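Local structure of oxalate oxidase 1 (Hordeum vulgare, 1FI2) at residues A[88-99]-A[126-137]. The protein oxidises oxalate with molecular oxygen to carbon dioxide and hydrogen peroxide at a manganese centre, and also has superoxide dismutase activity. Numbering follows the deposited sequence.
Sequences HIHPRATEIGMV and GETFVIPRGLMH. With MN (manganese (II) ion), chain B.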
# COMPACT_ATOMS: atom_id res chain seq x y z
N HIS A 88 19.30 -11.80 -13.76
CA HIS A 88 18.32 -10.76 -14.07
C HIS A 88 17.62 -10.24 -12.82
O HIS A 88 17.84 -10.74 -11.72
CB HIS A 88 17.30 -11.27 -15.09
CG HIS A 88 16.45 -12.39 -14.58
ND1 HIS A 88 16.89 -13.69 -14.55
CD2 HIS A 88 15.19 -12.40 -14.07
CE1 HIS A 88 15.94 -14.47 -14.05
NE2 HIS A 88 14.90 -13.70 -13.75
N ILE A 89 16.82 -9.20 -12.96
CA ILE A 89 16.09 -8.55 -11.87
C ILE A 89 14.66 -8.20 -12.30
O ILE A 89 14.44 -7.77 -13.43
CB ILE A 89 16.80 -7.25 -11.42
CG1 ILE A 89 18.04 -7.57 -10.59
CG2 ILE A 89 15.90 -6.33 -10.60
CD1 ILE A 89 19.23 -6.67 -10.81
N HIS A 90 13.71 -8.34 -11.38
CA HIS A 90 12.35 -7.87 -11.56
C HIS A 90 12.19 -6.63 -10.69
O HIS A 90 12.18 -6.72 -9.46
CB HIS A 90 11.30 -8.92 -11.16
CG HIS A 90 11.54 -10.20 -11.91
ND1 HIS A 90 11.29 -10.30 -13.26
CD2 HIS A 90 12.04 -11.39 -11.53
CE1 HIS A 90 11.63 -11.51 -13.68
NE2 HIS A 90 12.09 -12.19 -12.65
N PRO A 91 12.07 -5.46 -11.31
CA PRO A 91 11.98 -4.21 -10.60
C PRO A 91 10.76 -4.03 -9.73
O PRO A 91 10.81 -3.18 -8.83
CB PRO A 91 11.99 -3.13 -11.69
CG PRO A 91 11.70 -3.83 -12.97
CD PRO A 91 12.10 -5.26 -12.78
N ARG A 92 9.64 -4.69 -10.04
CA ARG A 92 8.40 -4.43 -9.31
C ARG A 92 7.74 -5.65 -8.71
O ARG A 92 6.52 -5.60 -8.46
CB ARG A 92 7.44 -3.68 -10.26
CG ARG A 92 7.84 -2.25 -10.57
CD ARG A 92 6.95 -1.60 -11.60
NE ARG A 92 6.89 -2.32 -12.86
CZ ARG A 92 7.68 -2.24 -13.91
NH1 ARG A 92 8.71 -1.41 -13.95
NH2 ARG A 92 7.41 -3.01 -14.96
N ALA A 93 8.50 -6.70 -8.38
CA ALA A 93 7.86 -7.86 -7.78
C ALA A 93 8.79 -8.93 -7.21
O ALA A 93 9.90 -9.14 -7.67
CB ALA A 93 6.99 -8.56 -8.83
N THR A 94 8.20 -9.70 -6.30
CA THR A 94 8.78 -10.93 -5.76
C THR A 94 8.34 -12.07 -6.69
O THR A 94 7.23 -12.04 -7.21
CB THR A 94 8.26 -11.23 -4.34
OG1 THR A 94 8.71 -10.22 -3.42
CG2 THR A 94 8.74 -12.58 -3.84
N GLU A 95 9.21 -13.05 -6.89
CA GLU A 95 8.90 -14.21 -7.72
C GLU A 95 8.87 -15.47 -6.86
O GLU A 95 9.69 -15.64 -5.95
CB GLU A 95 9.93 -14.34 -8.84
CG GLU A 95 9.88 -15.61 -9.67
CD GLU A 95 11.06 -15.74 -10.62
OE1 GLU A 95 11.82 -14.76 -10.77
OE2 GLU A 95 11.26 -16.82 -11.22
N ILE A 96 7.91 -16.34 -7.15
CA ILE A 96 7.78 -17.61 -6.44
C ILE A 96 7.57 -18.70 -7.49
O ILE A 96 6.66 -18.60 -8.31
CB ILE A 96 6.70 -17.52 -5.36
CG1 ILE A 96 6.69 -18.77 -4.47
CG2 ILE A 96 5.31 -17.28 -5.95
CD1 ILE A 96 5.90 -18.59 -3.19
N GLY A 97 8.47 -19.69 -7.54
CA GLY A 97 8.36 -20.67 -8.62
C GLY A 97 8.51 -22.12 -8.23
O GLY A 97 8.90 -22.47 -7.12
N MET A 98 8.16 -22.99 -9.18
CA MET A 98 8.26 -24.43 -8.99
C MET A 98 8.92 -25.05 -10.22
O MET A 98 8.54 -24.72 -11.34
CB MET A 98 6.90 -25.09 -8.74
CG MET A 98 7.04 -26.59 -8.51
SD MET A 98 5.47 -27.46 -8.32
CE MET A 98 5.13 -27.15 -6.59
N VAL A 99 9.88 -25.95 -9.99
CA VAL A 99 10.48 -26.67 -11.12
C VAL A 99 9.55 -27.82 -11.49
O VAL A 99 9.13 -28.57 -10.61
CB VAL A 99 11.89 -27.17 -10.78
CG1 VAL A 99 12.43 -28.15 -11.81
CG2 VAL A 99 12.84 -25.98 -10.66
N GLY A 126 8.98 -30.53 -8.57
CA GLY A 126 8.12 -30.31 -7.42
C GLY A 126 8.70 -29.42 -6.34
O GLY A 126 8.00 -29.08 -5.39
N GLU A 127 9.98 -29.07 -6.45
CA GLU A 127 10.63 -28.22 -5.45
C GLU A 127 10.45 -26.75 -5.82
O GLU A 127 10.35 -26.42 -7.00
CB GLU A 127 12.10 -28.62 -5.32
CG GLU A 127 12.27 -30.11 -5.00
CD GLU A 127 13.70 -30.43 -4.59
OE1 GLU A 127 14.64 -30.02 -5.30
OE2 GLU A 127 13.89 -31.08 -3.54
N THR A 128 10.39 -25.89 -4.81
CA THR A 128 10.13 -24.47 -5.04
C THR A 128 11.22 -23.53 -4.55
O THR A 128 12.09 -23.90 -3.75
CB THR A 128 8.81 -24.07 -4.33
OG1 THR A 128 8.91 -24.45 -2.95
CG2 THR A 128 7.60 -24.75 -4.95
N PHE A 129 11.15 -22.29 -5.03
CA PHE A 129 12.10 -21.25 -4.69
C PHE A 129 11.41 -19.88 -4.63
O PHE A 129 10.35 -19.68 -5.21
CB PHE A 129 13.24 -21.18 -5.71
CG PHE A 129 12.84 -20.92 -7.14
CD1 PHE A 129 12.67 -19.63 -7.61
CD2 PHE A 129 12.66 -21.97 -8.02
CE1 PHE A 129 12.31 -19.40 -8.92
CE2 PHE A 129 12.30 -21.75 -9.34
CZ PHE A 129 12.12 -20.46 -9.79
N VAL A 130 12.04 -18.94 -3.93
CA VAL A 130 11.47 -17.60 -3.83
C VAL A 130 12.55 -16.55 -4.03
O VAL A 130 13.67 -16.66 -3.51
CB VAL A 130 10.67 -17.42 -2.53
CG1 VAL A 130 11.55 -17.43 -1.30
CG2 VAL A 130 9.82 -16.15 -2.58
N ILE A 131 12.26 -15.55 -4.85
CA ILE A 131 13.20 -14.48 -5.15
C ILE A 131 12.65 -13.14 -4.66
O ILE A 131 11.74 -12.60 -5.28
CB ILE A 131 13.39 -14.29 -6.67
CG1 ILE A 131 13.53 -15.59 -7.46
CG2 ILE A 131 14.57 -13.35 -6.93
CD1 ILE A 131 14.82 -16.35 -7.30
N PRO A 132 13.23 -12.57 -3.62
CA PRO A 132 12.79 -11.29 -3.10
C PRO A 132 12.85 -10.20 -4.16
O PRO A 132 13.71 -10.12 -5.02
CB PRO A 132 13.71 -10.99 -1.93
CG PRO A 132 14.34 -12.29 -1.57
CD PRO A 132 14.34 -13.13 -2.82
N ARG A 133 11.84 -9.34 -4.10
CA ARG A 133 11.68 -8.17 -4.94
C ARG A 133 12.97 -7.42 -5.22
O ARG A 133 13.72 -7.02 -4.33
CB ARG A 133 10.59 -7.37 -4.23
CG ARG A 133 10.83 -6.04 -3.62
CD ARG A 133 9.64 -5.36 -2.99
NE ARG A 133 8.34 -5.52 -3.58
CZ ARG A 133 7.60 -5.11 -4.56
NH1 ARG A 133 7.93 -4.23 -5.50
NH2 ARG A 133 6.36 -5.60 -4.68
N GLY A 134 13.32 -7.29 -6.50
CA GLY A 134 14.45 -6.54 -6.98
C GLY A 134 15.86 -7.07 -6.85
O GLY A 134 16.82 -6.36 -7.17
N LEU A 135 16.03 -8.31 -6.40
CA LEU A 135 17.36 -8.88 -6.24
C LEU A 135 17.80 -9.62 -7.50
O LEU A 135 16.97 -10.18 -8.22
CB LEU A 135 17.40 -9.83 -5.04
CG LEU A 135 17.08 -9.21 -3.68
CD1 LEU A 135 17.19 -10.24 -2.57
CD2 LEU A 135 18.01 -8.04 -3.37
N MET A 136 19.11 -9.62 -7.76
CA MET A 136 19.65 -10.34 -8.92
C MET A 136 19.55 -11.85 -8.70
O MET A 136 19.76 -12.34 -7.59
CB MET A 136 21.10 -9.90 -9.18
CG MET A 136 21.61 -10.31 -10.55
SD MET A 136 23.35 -9.92 -10.83
CE MET A 136 23.36 -8.15 -10.56
N HIS A 137 19.20 -12.58 -9.76
CA HIS A 137 19.06 -14.04 -9.66
C HIS A 137 19.21 -14.69 -11.03
O HIS A 137 19.16 -14.00 -12.05
CB HIS A 137 17.72 -14.40 -9.01
CG HIS A 137 16.51 -13.91 -9.74
ND1 HIS A 137 16.21 -12.56 -9.82
CD2 HIS A 137 15.52 -14.55 -10.41
CE1 HIS A 137 15.10 -12.40 -10.50
NE2 HIS A 137 14.65 -13.59 -10.88
MN MN B . 13.14 -14.22 -12.41
O HOH W 1 14.26 -9.59 -8.82
O HOH W 2 4.16 -5.59 -6.77
O HOH W 3 11.99 -10.93 -7.83
O HOH W 4 13.66 -16.39 -12.33
O HOH W 5 11.84 -14.61 -14.43
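E95 runs alongside I131 to reach the manganese ion beside H137. E95 CB lies 4.1 Å from I131 CG1. CG is anti to the backbone N (chi1 171°) and the chain stays extended, which carries the carboxylate to the metal. CD is still beside I131 CG1. E95 OE1 binds manganese at 2.2 Å, next to H137 NE2, which binds the same ion. E95 OE2 meets the edge of the F129 ring, 3.6 Å from F129 CE1, and accepts a hydrogen bond from a manganese-bound water. H88 NE2, H90 NE2 and a second water complete six ligands. H88 ND1 hydrogen-bonds P86 O, and H90 ND1 hydrogen-bonds G159 O. This is the metal site of a cupin, inside the beta-jellyroll barrel. H90 and E95 also bind oxalate. Strands 95-101 and 128-131 pair antiparallel in one sheet; H88 and H137 pair in the other. H88 ND1 lies over one face of the H137 ring, the two ring planes 55° apart, and I131 CG2 lies over the opposite face, both toward the rim. H137 ND1 donates to L135 O at 3.0 Å. This bond and the metal bond at NE2 together hold the ring's rotation. Further along, F129 lays its ring over G97, with G97 CA 4.1 Å from the F129 ring centroid in a CH-pi contact. T128 and F129 also pair with a strand of a second subunit, continuing the sheet.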